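Local coordinates for protein MDM10 isoform 1 (Saccharomyces cerevisiae, PDB 7BTX) that tethers the endoplasmic reticulum to mitochondria as part of the ERMES complex and takes part in late assembly of the TOM translocase of the outer membrane, at residues L418-S421 against T426-L429; D26-S31 against T266-W271; A235-G240 against P246-T251; Q7-F12 against M168-S173; K428-G433 against L439-T444. One frame throughout, in Å; residues are numbered along the deposited sequence.

Interaction 1 of 5, residues L418-S421 against T426-L429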
# COMPACT_ATOMS: atom_id res chain seq x y z
N LEU D 418 1.27 -34.77 -5.32
CA LEU D 418 1.21 -34.83 -3.87
C LEU D 418 2.62 -34.86 -3.28
O LEU D 418 3.57 -35.30 -3.92
CB LEU D 418 0.44 -36.07 -3.41
CG LEU D 418 -1.09 -36.08 -3.42
CD1 LEU D 418 -1.66 -36.29 -4.82
CD2 LEU D 418 -1.60 -37.14 -2.47
N SER D 419 2.75 -34.39 -2.04
CA SER D 419 4.02 -34.53 -1.32
C SER D 419 3.83 -34.50 0.19
O SER D 419 3.69 -33.43 0.78
CB SER D 419 5.02 -33.45 -1.71
OG SER D 419 4.64 -32.19 -1.19
N THR D 420 3.88 -35.67 0.83
CA THR D 420 3.66 -35.76 2.26
C THR D 420 4.97 -35.64 3.02
O THR D 420 5.95 -36.30 2.68
CB THR D 420 3.00 -37.10 2.59
OG1 THR D 420 1.82 -37.26 1.79
CG2 THR D 420 2.60 -37.16 4.06
N SER D 421 5.00 -34.79 4.04
CA SER D 421 6.12 -34.79 4.97
C SER D 421 5.67 -35.40 6.29
O SER D 421 4.47 -35.57 6.52
CB SER D 421 6.65 -33.37 5.19
OG SER D 421 7.70 -33.36 6.13
N THR D 426 2.76 -32.35 6.94
CA THR D 426 2.01 -31.60 5.95
C THR D 426 1.58 -32.52 4.82
O THR D 426 1.96 -33.69 4.76
CB THR D 426 2.83 -30.44 5.39
OG1 THR D 426 4.05 -30.94 4.83
CG2 THR D 426 3.16 -29.44 6.48
N LEU D 427 0.78 -31.97 3.92
CA LEU D 427 0.36 -32.68 2.72
C LEU D 427 0.09 -31.61 1.66
O LEU D 427 -0.96 -30.96 1.68
CB LEU D 427 -0.86 -33.54 2.97
CG LEU D 427 -1.56 -34.18 1.77
CD1 LEU D 427 -0.61 -35.09 1.02
CD2 LEU D 427 -2.78 -34.95 2.20
N LYS D 428 1.05 -31.41 0.76
CA LYS D 428 0.86 -30.47 -0.33
C LYS D 428 0.21 -31.16 -1.51
O LYS D 428 0.61 -32.26 -1.89
CB LYS D 428 2.20 -29.87 -0.75
CG LYS D 428 2.86 -29.04 0.31
CD LYS D 428 4.36 -29.18 0.27
CE LYS D 428 4.93 -28.61 -1.01
NZ LYS D 428 6.41 -28.73 -1.04
N LEU D 429 -0.80 -30.53 -2.08
CA LEU D 429 -1.42 -30.98 -3.31
C LEU D 429 -1.29 -29.88 -4.34
O LEU D 429 -1.29 -28.70 -4.00
CB LEU D 429 -2.89 -31.34 -3.11
CG LEU D 429 -3.25 -32.44 -2.12
CD1 LEU D 429 -3.69 -31.86 -0.80
CD2 LEU D 429 -4.34 -33.31 -2.71

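Interaction 2 of 5, residues D26-S31 against T266-W271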
# COMPACT_ATOMS: atom_id res chain seq x y z
N ASP D 26 21.84 -31.44 -10.79
CA ASP D 26 20.74 -32.26 -11.27
C ASP D 26 20.92 -33.70 -10.83
O ASP D 26 20.37 -34.61 -11.45
CB ASP D 26 20.62 -32.19 -12.78
CG ASP D 26 20.22 -30.81 -13.28
OD1 ASP D 26 21.08 -30.12 -13.85
OD2 ASP D 26 19.05 -30.43 -13.10
N ILE D 27 21.69 -33.91 -9.77
CA ILE D 27 21.94 -35.25 -9.25
C ILE D 27 20.77 -35.63 -8.34
O ILE D 27 20.26 -36.75 -8.40
CB ILE D 27 23.32 -35.34 -8.57
CG1 ILE D 27 23.56 -36.72 -7.96
CG2 ILE D 27 23.56 -34.21 -7.57
CD1 ILE D 27 25.01 -37.07 -7.87
N THR D 28 20.33 -34.69 -7.51
CA THR D 28 19.03 -34.78 -6.85
C THR D 28 18.11 -33.83 -7.58
O THR D 28 17.91 -32.70 -7.16
CB THR D 28 19.13 -34.40 -5.38
OG1 THR D 28 19.75 -33.11 -5.27
CG2 THR D 28 19.96 -35.40 -4.61
N ALA D 29 17.55 -34.28 -8.70
CA ALA D 29 16.65 -33.41 -9.44
C ALA D 29 15.25 -33.99 -9.38
O ALA D 29 14.26 -33.25 -9.31
CB ALA D 29 17.10 -33.26 -10.89
N THR D 30 15.17 -35.32 -9.39
CA THR D 30 13.88 -35.98 -9.26
C THR D 30 13.37 -35.91 -7.82
O THR D 30 12.16 -35.94 -7.59
CB THR D 30 14.01 -37.42 -9.73
OG1 THR D 30 14.75 -37.44 -10.96
CG2 THR D 30 12.66 -38.01 -10.05
N SER D 31 14.27 -35.76 -6.85
CA SER D 31 13.90 -35.53 -5.46
C SER D 31 13.59 -34.08 -5.15
O SER D 31 13.26 -33.77 -4.01
CB SER D 31 15.01 -36.01 -4.54
OG SER D 31 14.92 -35.38 -3.27
N THR D 266 16.01 -44.72 -9.08
CA THR D 266 17.10 -43.79 -8.78
C THR D 266 17.35 -43.74 -7.29
O THR D 266 16.68 -43.00 -6.56
CB THR D 266 16.79 -42.39 -9.31
OG1 THR D 266 16.43 -42.45 -10.70
CG2 THR D 266 18.00 -41.49 -9.17
N LEU D 267 18.30 -44.53 -6.81
CA LEU D 267 18.68 -44.47 -5.41
C LEU D 267 19.82 -43.48 -5.24
O LEU D 267 20.79 -43.49 -5.99
CB LEU D 267 19.09 -45.85 -4.90
CG LEU D 267 18.00 -46.88 -4.61
CD1 LEU D 267 17.58 -47.64 -5.85
CD2 LEU D 267 18.45 -47.83 -3.52
N THR D 268 19.70 -42.60 -4.23
CA THR D 268 20.57 -41.43 -4.14
C THR D 268 21.03 -41.21 -2.70
O THR D 268 20.39 -40.54 -1.90
CB THR D 268 19.86 -40.19 -4.68
OG1 THR D 268 19.28 -40.49 -5.95
CG2 THR D 268 20.83 -39.05 -4.84
N LEU D 269 22.20 -41.76 -2.36
CA LEU D 269 22.80 -41.53 -1.05
C LEU D 269 23.55 -40.21 -1.02
O LEU D 269 24.57 -40.06 -1.70
CB LEU D 269 23.77 -42.66 -0.70
CG LEU D 269 23.33 -43.96 -0.02
CD1 LEU D 269 22.74 -43.66 1.35
CD2 LEU D 269 22.37 -44.78 -0.88
N SER D 270 23.08 -39.24 -0.24
CA SER D 270 23.80 -37.99 -0.11
C SER D 270 24.59 -37.98 1.20
O SER D 270 24.55 -38.92 1.98
CB SER D 270 22.84 -36.81 -0.18
OG SER D 270 23.40 -35.67 0.44
N TRP D 271 25.30 -36.88 1.43
CA TRP D 271 26.14 -36.70 2.61
C TRP D 271 26.48 -35.23 2.73
O TRP D 271 26.34 -34.46 1.77
CB TRP D 271 27.42 -37.54 2.53
CG TRP D 271 28.08 -37.80 3.85
CD1 TRP D 271 27.49 -37.74 5.08
CD2 TRP D 271 29.44 -38.16 4.07
NE1 TRP D 271 28.41 -38.04 6.05
CE2 TRP D 271 29.62 -38.30 5.46
CE3 TRP D 271 30.54 -38.37 3.24
CZ2 TRP D 271 30.84 -38.64 6.03
CZ3 TRP D 271 31.75 -38.71 3.80
CH2 TRP D 271 31.89 -38.85 5.18

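Interaction 3 of 5, residues A235-G240 against P246-T251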
# COMPACT_ATOMS: atom_id res chain seq x y z
N ALA D 235 30.83 -34.76 -5.92
CA ALA D 235 31.31 -34.03 -4.76
C ALA D 235 31.23 -32.53 -5.05
O ALA D 235 31.10 -32.11 -6.20
CB ALA D 235 32.72 -34.46 -4.40
N GLU D 236 31.32 -31.71 -4.01
CA GLU D 236 31.39 -30.27 -4.19
C GLU D 236 32.19 -29.69 -3.04
O GLU D 236 32.24 -30.28 -1.96
CB GLU D 236 30.01 -29.63 -4.29
CG GLU D 236 29.30 -29.42 -2.98
CD GLU D 236 27.86 -29.01 -3.15
OE1 GLU D 236 27.39 -28.96 -4.31
OE2 GLU D 236 27.20 -28.73 -2.14
N PHE D 237 32.86 -28.56 -3.28
CA PHE D 237 33.81 -28.00 -2.32
C PHE D 237 33.75 -26.48 -2.39
O PHE D 237 34.39 -25.88 -3.25
CB PHE D 237 35.23 -28.49 -2.59
CG PHE D 237 35.39 -29.98 -2.57
CD1 PHE D 237 35.52 -30.66 -1.38
CD2 PHE D 237 35.39 -30.70 -3.76
CE1 PHE D 237 35.65 -32.04 -1.37
CE2 PHE D 237 35.53 -32.07 -3.75
CZ PHE D 237 35.66 -32.74 -2.55
N TRP D 238 33.01 -25.86 -1.48
CA TRP D 238 32.89 -24.42 -1.45
C TRP D 238 33.79 -23.83 -0.37
O TRP D 238 34.07 -24.48 0.64
CB TRP D 238 31.44 -24.01 -1.22
CG TRP D 238 30.53 -24.65 -2.18
CD1 TRP D 238 29.81 -25.78 -1.99
CD2 TRP D 238 30.25 -24.21 -3.51
NE1 TRP D 238 29.08 -26.07 -3.11
CE2 TRP D 238 29.34 -25.12 -4.06
CE3 TRP D 238 30.67 -23.13 -4.28
CZ2 TRP D 238 28.85 -24.99 -5.35
CZ3 TRP D 238 30.20 -23.01 -5.55
CH2 TRP D 238 29.29 -23.92 -6.08
N LEU D 239 34.23 -22.59 -0.57
CA LEU D 239 34.99 -21.89 0.46
C LEU D 239 34.86 -20.38 0.27
O LEU D 239 35.49 -19.81 -0.62
CB LEU D 239 36.47 -22.32 0.41
CG LEU D 239 37.36 -22.09 1.64
CD1 LEU D 239 38.39 -23.19 1.70
CD2 LEU D 239 38.06 -20.74 1.63
N GLY D 240 34.06 -19.73 1.10
CA GLY D 240 33.90 -18.29 1.01
C GLY D 240 35.08 -17.54 1.58
O GLY D 240 35.29 -17.54 2.79
N PRO D 246 33.96 -23.14 5.04
CA PRO D 246 33.98 -24.09 3.93
C PRO D 246 32.65 -24.82 3.82
O PRO D 246 31.82 -24.77 4.73
CB PRO D 246 35.11 -25.04 4.30
CG PRO D 246 35.09 -25.06 5.79
CD PRO D 246 34.54 -23.72 6.26
N GLY D 247 32.43 -25.47 2.68
CA GLY D 247 31.36 -26.42 2.52
C GLY D 247 31.81 -27.65 1.77
O GLY D 247 32.85 -27.67 1.11
N CYS D 248 31.00 -28.70 1.88
CA CYS D 248 31.28 -29.93 1.16
C CYS D 248 30.00 -30.73 1.00
O CYS D 248 29.00 -30.44 1.66
CB CYS D 248 32.33 -30.77 1.90
SG CYS D 248 32.86 -32.24 0.99
N SER D 249 30.03 -31.72 0.12
CA SER D 249 28.93 -32.66 -0.08
C SER D 249 29.50 -33.87 -0.80
O SER D 249 30.64 -33.85 -1.27
CB SER D 249 27.78 -32.04 -0.87
OG SER D 249 26.76 -32.99 -1.08
N THR D 250 28.71 -34.93 -0.86
CA THR D 250 29.05 -36.15 -1.57
C THR D 250 27.76 -36.89 -1.88
O THR D 250 26.98 -37.17 -0.97
CB THR D 250 29.98 -37.05 -0.75
OG1 THR D 250 31.22 -36.37 -0.49
CG2 THR D 250 30.27 -38.33 -1.49
N THR D 251 27.52 -37.21 -3.14
CA THR D 251 26.26 -37.81 -3.53
C THR D 251 26.54 -39.03 -4.41
O THR D 251 27.56 -39.11 -5.08
CB THR D 251 25.39 -36.75 -4.21
OG1 THR D 251 25.50 -35.52 -3.49
CG2 THR D 251 23.94 -37.15 -4.22

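Interaction 4 of 5, residues Q7-F12 against M168-S173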
# COMPACT_ATOMS: atom_id res chain seq x y z
N GLN D 7 15.28 -21.66 -17.12
CA GLN D 7 14.70 -22.37 -18.25
C GLN D 7 15.17 -21.80 -19.58
O GLN D 7 15.03 -22.46 -20.61
CB GLN D 7 13.17 -22.36 -18.17
CG GLN D 7 12.54 -21.02 -17.85
CD GLN D 7 11.07 -21.15 -17.50
OE1 GLN D 7 10.43 -22.15 -17.82
NE2 GLN D 7 10.53 -20.14 -16.82
N VAL D 8 15.70 -20.58 -19.58
CA VAL D 8 16.53 -20.13 -20.69
C VAL D 8 17.81 -20.95 -20.74
O VAL D 8 18.26 -21.38 -21.81
CB VAL D 8 16.83 -18.62 -20.56
CG1 VAL D 8 17.86 -18.18 -21.56
CG2 VAL D 8 15.58 -17.81 -20.77
N LEU D 9 18.39 -21.21 -19.56
CA LEU D 9 19.65 -21.93 -19.46
C LEU D 9 19.50 -23.39 -19.88
O LEU D 9 20.36 -23.93 -20.59
CB LEU D 9 20.17 -21.83 -18.03
CG LEU D 9 21.31 -22.74 -17.62
CD1 LEU D 9 22.54 -22.21 -18.26
CD2 LEU D 9 21.47 -22.75 -16.12
N ARG D 10 18.42 -24.03 -19.47
CA ARG D 10 18.21 -25.42 -19.85
C ARG D 10 17.79 -25.55 -21.31
O ARG D 10 17.95 -26.62 -21.90
CB ARG D 10 17.17 -26.07 -18.94
N ALA D 11 17.26 -24.49 -21.90
CA ALA D 11 16.91 -24.54 -23.32
C ALA D 11 18.15 -24.40 -24.19
O ALA D 11 18.19 -24.89 -25.32
CB ALA D 11 15.90 -23.45 -23.66
N PHE D 12 19.18 -23.71 -23.68
CA PHE D 12 20.43 -23.60 -24.40
C PHE D 12 21.25 -24.87 -24.27
O PHE D 12 22.03 -25.22 -25.17
CB PHE D 12 21.23 -22.41 -23.88
CG PHE D 12 22.44 -22.09 -24.69
CD1 PHE D 12 22.32 -21.60 -25.97
CD2 PHE D 12 23.70 -22.27 -24.16
CE1 PHE D 12 23.44 -21.30 -26.71
CE2 PHE D 12 24.82 -21.98 -24.90
CZ PHE D 12 24.69 -21.50 -26.17
N MET D 168 30.23 -19.24 -18.18
CA MET D 168 28.94 -18.67 -17.84
C MET D 168 29.12 -17.52 -16.87
O MET D 168 29.91 -17.61 -15.93
CB MET D 168 28.03 -19.72 -17.21
CG MET D 168 27.21 -20.51 -18.18
SD MET D 168 25.93 -21.39 -17.28
CE MET D 168 25.34 -20.10 -16.21
N LEU D 169 28.37 -16.45 -17.10
CA LEU D 169 28.26 -15.35 -16.16
C LEU D 169 26.82 -15.23 -15.72
O LEU D 169 25.90 -15.57 -16.46
CB LEU D 169 28.72 -14.04 -16.80
CG LEU D 169 30.18 -13.64 -16.61
CD1 LEU D 169 30.61 -12.77 -17.75
CD2 LEU D 169 30.33 -12.91 -15.31
N LYS D 170 26.62 -14.75 -14.49
CA LYS D 170 25.26 -14.63 -13.95
C LYS D 170 25.25 -13.46 -12.97
O LYS D 170 25.63 -13.62 -11.81
CB LYS D 170 24.82 -15.91 -13.27
CG LYS D 170 23.93 -16.80 -14.10
CD LYS D 170 23.78 -18.14 -13.42
CE LYS D 170 22.61 -18.93 -13.97
NZ LYS D 170 22.59 -20.32 -13.45
N GLY D 171 24.81 -12.31 -13.44
CA GLY D 171 24.67 -11.15 -12.59
C GLY D 171 23.25 -10.95 -12.12
O GLY D 171 22.28 -11.26 -12.80
N VAL D 172 23.13 -10.44 -10.90
CA VAL D 172 21.86 -10.06 -10.30
C VAL D 172 22.09 -8.76 -9.54
O VAL D 172 23.00 -8.68 -8.71
CB VAL D 172 21.31 -11.17 -9.37
CG1 VAL D 172 20.31 -10.60 -8.39
CG2 VAL D 172 20.65 -12.28 -10.16
N SER D 173 21.29 -7.73 -9.82
CA SER D 173 21.51 -6.39 -9.29
C SER D 173 20.20 -5.81 -8.77
O SER D 173 19.38 -5.32 -9.54
CB SER D 173 22.14 -5.50 -10.36
OG SER D 173 22.30 -4.18 -9.89

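Interaction 5 of 5, residues K428-G433 against L439-T444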
# COMPACT_ATOMS: atom_id res chain seq x y z
N LYS D 428 1.05 -31.41 0.76
CA LYS D 428 0.86 -30.47 -0.33
C LYS D 428 0.21 -31.16 -1.51
O LYS D 428 0.61 -32.26 -1.89
CB LYS D 428 2.20 -29.87 -0.75
CG LYS D 428 2.86 -29.04 0.31
CD LYS D 428 4.36 -29.18 0.27
CE LYS D 428 4.93 -28.61 -1.01
NZ LYS D 428 6.41 -28.73 -1.04
N LEU D 429 -0.80 -30.53 -2.08
CA LEU D 429 -1.42 -30.98 -3.31
C LEU D 429 -1.29 -29.88 -4.34
O LEU D 429 -1.29 -28.70 -4.00
CB LEU D 429 -2.89 -31.34 -3.11
CG LEU D 429 -3.25 -32.44 -2.12
CD1 LEU D 429 -3.69 -31.86 -0.80
CD2 LEU D 429 -4.34 -33.31 -2.71
N LEU D 430 -1.18 -30.27 -5.61
CA LEU D 430 -1.02 -29.29 -6.67
C LEU D 430 -1.53 -29.87 -7.97
O LEU D 430 -1.12 -30.96 -8.36
CB LEU D 430 0.45 -28.88 -6.83
CG LEU D 430 0.75 -27.77 -7.84
CD1 LEU D 430 0.38 -26.42 -7.28
CD2 LEU D 430 2.20 -27.80 -8.23
N TRP D 431 -2.42 -29.14 -8.63
CA TRP D 431 -2.86 -29.47 -9.97
C TRP D 431 -2.32 -28.42 -10.93
O TRP D 431 -2.25 -27.25 -10.58
CB TRP D 431 -4.38 -29.55 -10.05
CG TRP D 431 -4.88 -29.82 -11.42
CD1 TRP D 431 -4.81 -30.99 -12.09
CD2 TRP D 431 -5.50 -28.88 -12.30
NE1 TRP D 431 -5.36 -30.86 -13.34
CE2 TRP D 431 -5.79 -29.57 -13.50
CE3 TRP D 431 -5.84 -27.53 -12.20
CZ2 TRP D 431 -6.40 -28.95 -14.57
CZ3 TRP D 431 -6.45 -26.92 -13.27
CH2 TRP D 431 -6.72 -27.63 -14.44
N GLU D 432 -1.92 -28.86 -12.12
CA GLU D 432 -1.48 -27.95 -13.17
C GLU D 432 -2.09 -28.38 -14.48
O GLU D 432 -1.95 -29.53 -14.89
CB GLU D 432 0.04 -27.93 -13.30
CG GLU D 432 0.74 -27.15 -12.21
CD GLU D 432 1.96 -26.42 -12.73
OE1 GLU D 432 2.22 -26.50 -13.95
OE2 GLU D 432 2.64 -25.75 -11.93
N GLY D 433 -2.76 -27.45 -15.16
CA GLY D 433 -3.39 -27.78 -16.42
C GLY D 433 -2.93 -26.89 -17.55
O GLY D 433 -3.16 -25.68 -17.53
N LEU D 439 -2.36 -21.73 -18.78
CA LEU D 439 -1.78 -22.60 -17.77
C LEU D 439 -2.42 -22.26 -16.44
O LEU D 439 -2.12 -21.21 -15.86
CB LEU D 439 -0.27 -22.45 -17.72
CG LEU D 439 0.58 -23.43 -16.91
CD1 LEU D 439 1.89 -23.63 -17.64
CD2 LEU D 439 0.86 -22.93 -15.51
N ILE D 440 -3.29 -23.14 -15.94
CA ILE D 440 -3.93 -22.97 -14.64
C ILE D 440 -3.21 -23.86 -13.64
O ILE D 440 -2.84 -24.99 -13.97
CB ILE D 440 -5.43 -23.31 -14.73
CG1 ILE D 440 -6.09 -22.48 -15.81
CG2 ILE D 440 -6.14 -23.01 -13.43
CD1 ILE D 440 -7.48 -22.93 -16.15
N SER D 441 -2.99 -23.35 -12.42
CA SER D 441 -2.22 -24.07 -11.41
C SER D 441 -2.87 -23.88 -10.04
O SER D 441 -2.55 -22.94 -9.32
CB SER D 441 -0.78 -23.59 -11.40
OG SER D 441 -0.04 -24.19 -10.35
N ALA D 442 -3.76 -24.80 -9.68
CA ALA D 442 -4.41 -24.78 -8.37
C ALA D 442 -3.66 -25.68 -7.41
O ALA D 442 -3.22 -26.77 -7.79
CB ALA D 442 -5.86 -25.24 -8.49
N GLY D 443 -3.52 -25.24 -6.17
CA GLY D 443 -2.79 -26.02 -5.20
C GLY D 443 -3.03 -25.64 -3.76
O GLY D 443 -3.15 -24.46 -3.44
N THR D 444 -3.08 -26.63 -2.87
CA THR D 444 -3.32 -26.40 -1.45
C THR D 444 -2.30 -27.15 -0.62
O THR D 444 -1.56 -28.01 -1.11
CB THR D 444 -4.73 -26.83 -1.05
OG1 THR D 444 -4.95 -26.49 0.33
CG2 THR D 444 -4.91 -28.31 -1.22

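Interaction 1 of 5, residues L418-S421 against T426-L429
With chi1 at 72°, Ser419 OG sits between its own backbone N and carbonyl carbon, facing the side chain of Lys428, which bends at chi2 and chi3 so that its aliphatic run passes beside the hydroxyl; Lys428 CD comes within 3.4 Å of Ser419 OG. The ammonium group travels on to the carbonyls of Leu35 and Phe37, with a cation-pi contact to the Phe37 ring. On the other face of the sheet, Leu427 CG lies anti to the backbone N (chi1 171°), which swings CD1 back across the strand pair to 3.3 Å from Thr420 OG1. Leu418 runs alongside Leu427, pointing the same way, with CD2 4.2 Å from Leu427 CD1. Beneath the side chains, Ser419 N donates to Lys428 O at 3.0 Å in the carbonyl plane, and the return bond from Lys428 N to Ser419 O is weak. Cut back to an alanine, Lys428 would lose the chain beyond CB that lies along Ser419 OG, and the carbonyls of Leu35 and Phe37 would probably be left without their charged donor. Antiparallel strands closed by a short turn, with Leu418, Leu427, Leu429 and Thr420 sharing one face, make this a beta hairpin of a membrane beta-barrel wall.

Interaction 2 of 5, residues D26-S31 against T266-W271
Thr28 and Thr268 meet methyl to methyl, their side chains crossing at a slant, where the N-terminal segment that runs inside the beta barrel comes up against the inner face of the wall. The two CG2 atoms are 3.8 Å apart, while the CA atoms of Thr28 and Thr268 stay 7.3 Å from each other, so the backbones do not touch and no hydrogen bond spans the gap. The two threonines present their methyls by different rotations. In Thr28, OG1 occupies the position between the backbone N and the carbonyl carbon (chi1 53°), leaving CG2 to project to the wall; in Thr268, CG2 itself lies anti to the backbone N, and OG1 is turned beside that N. The polar ends thus face elsewhere, and the closest approach is between two methyls.

Thr268 belongs to a weakly bonded strand; along 266-271, Thr266, Thr268 and Ser270 point toward the 26-31 segment, whereas Leu267, Leu269 and Trp271 are exposed, consistent with a wall facing lipid. Thr281 of the next strand and Thr251 of the preceding one flank Thr268, and Thr251 also packs against Ile27. Helix 30-33 begins just beyond the contact, where Ser31 touches Thr281 and Thr30 touches Ser283. Threonines and serines therefore line much of this seam. Ile27 adds a looser approach from its main chain, its carbonyl O lying 4.3 Å from Thr268 CG2.

Interaction 3 of 5, residues A235-G240 against P246-T251
A cysteine sulfur beside an aromatic ring stands out in this strand pair: Cys248 SG lies 4.5 Å from the centroid of the Phe237 ring, at a slant 50° off the ring normal, and reaches Phe237 CE1 at 3.7 Å. Chi1 of Cys248 (-174°) carries SG away from its own backbone N and across to the ring, forming a sulfur-aromatic contact on the face that also bears Leu239 and Pro246. Phe237, Leu239 and Pro246 are exposed, consistent with the outer surface of a membrane barrel.

The other face is mixed, with Glu236 and Ser249 beside the Trp238 indole. Glu236 extends straight beyond CG and passes alongside Ser249, its OE2 3.6 Å from Ser249 CB; its CD also lies at the edge of the Trp238 ring, in the ring plane. Ser249 OG turns elsewhere, to Tyr24 OH and Trp271 O. In the main chain, Gly247 N donates to Trp238 O at 2.8 Å and Trp238 N to Gly247 O at 3.2 Å, both donors standing well above the plane of the carbonyl they use. Farther along, the bond from Ser249 N to Glu236 O is weak.

These strands form a beta hairpin in the barrel wall. Backbone bonds from Ala235, Phe237 and Leu239 to Val210, Tyr208 and Cys206 join it on one side to residues 206-210, which run into strand 209-211, and strand 263-269 follows strand 245-258 on the other. Tyr24 of the N-terminal segment packs on Glu236, as does a basic side chain of another protein chain.

Interaction 4 of 5, residues Q7-F12 against M168-S173
Leu9 CA and Met168 CA, the nearest pair of backbone positions, lie 10.0 Å apart: a short run of helix stands off from an extended strand, and side chains alone bridge the space. The helical fold of 7-12 includes the bond from Phe12 N to Val8 O at 3.1 Å, while 168-173 is held as a strand by the wall around it.

Leu9 carries the contact with both of its methyls. Its CG lies anti to the backbone N (chi1 167°), which directs the fork at the strand. CD1 touches the sulfur of Met168 at 3.6 Å, and the Met168 methyl CE lies farther off, 4.1 Å from the same CD1. A bend at chi3 of Met168 folds that methyl round. CD2 meets Lys170 NZ at 3.8 Å, at the end of a chain extended beyond CG. Both Met168 and Lys170 cross the leucine at about a right angle, so the helix residue is met by two long side chains reaching off one face of the strand. The surfaces that meet at Leu9 and Met168 are apolar; Lys170 also packs against Met5 and Asp6.

An N-terminal helix held inside the barrel is familiar from mitochondrial porins. Here helix 5-16 faces neighbouring strands of the wall: Val8 rests on Met156, and Leu9, Phe12 and Met168 on Ile158 of strand 152-162, while Tyr185 of strand 179-189 and Tyr13 of the helix flank Met168.

Interaction 5 of 5, residues K428-G433 against L439-T444
Trp431 and Ile440 touch at the rim of the indole, where Ile440 CG2 lies near the ring plane, 3.9 Å from CZ3; Ala442 CB stands a little farther off, 4.4 Å from Trp431 CE3. Along the same face, Leu429 and Thr444 lie side by side, with CD1 of the leucine 3.8 Å from CG2 of the threonine. Gly433 N sits over one face of the indole, offset toward its rim, 3.9 Å above the plane. Across from Gly443, Leu430 CD1 packs on its CA at 3.8 Å.

On the face of Leu430, Ser441 OG gives a weak hydrogen bond to Glu432 OE2 (3.5 Å), and Glu432 CG lies beside the same hydroxyl. Were Glu432 an alanine, Ser441 OG would probably lose this weak acceptor and Leu439 CD2 the carboxylate beside it.

The main chain fixes these positions. Gly433 N points almost straight at the end of the Ile440 carbonyl, 2.7 Å from its O, and Leu429 N donates to Thr444 O at 2.8 Å. Farther out, the Trp416 ring meets Trp431 with planes at about 50°, and Gln488 touches Ser441. The hairpin continues the barrel wall both ways: Leu430 and Glu432 bond through their backbones to Lys417 and Val415 of strand 413-420, and Leu439 and Gly443 to Gln490 and Gly486 near the C-terminus.

How the interactions relate
Interactions 1 and 5 share Lys428 and Leu429 and are successive hairpins of one sheet, both using strand 426-434; interaction 3 is a third hairpin, on the far side of the chain's centre from interaction 5, about 35 Å away between centres. These three rest on backbone hydrogen bonds and lie at or near the surface. Interactions 2 and 4 are buried, lack hydrogen bonds across the contact, and press the N-terminal segment on the inside of the wall through side chains: small threonine methyls in one, long leucine, methionine and lysine chains in the other. Interactions 2 and 3 touch directly, since strands 245-258 and 263-269 are neighbours in one sheet.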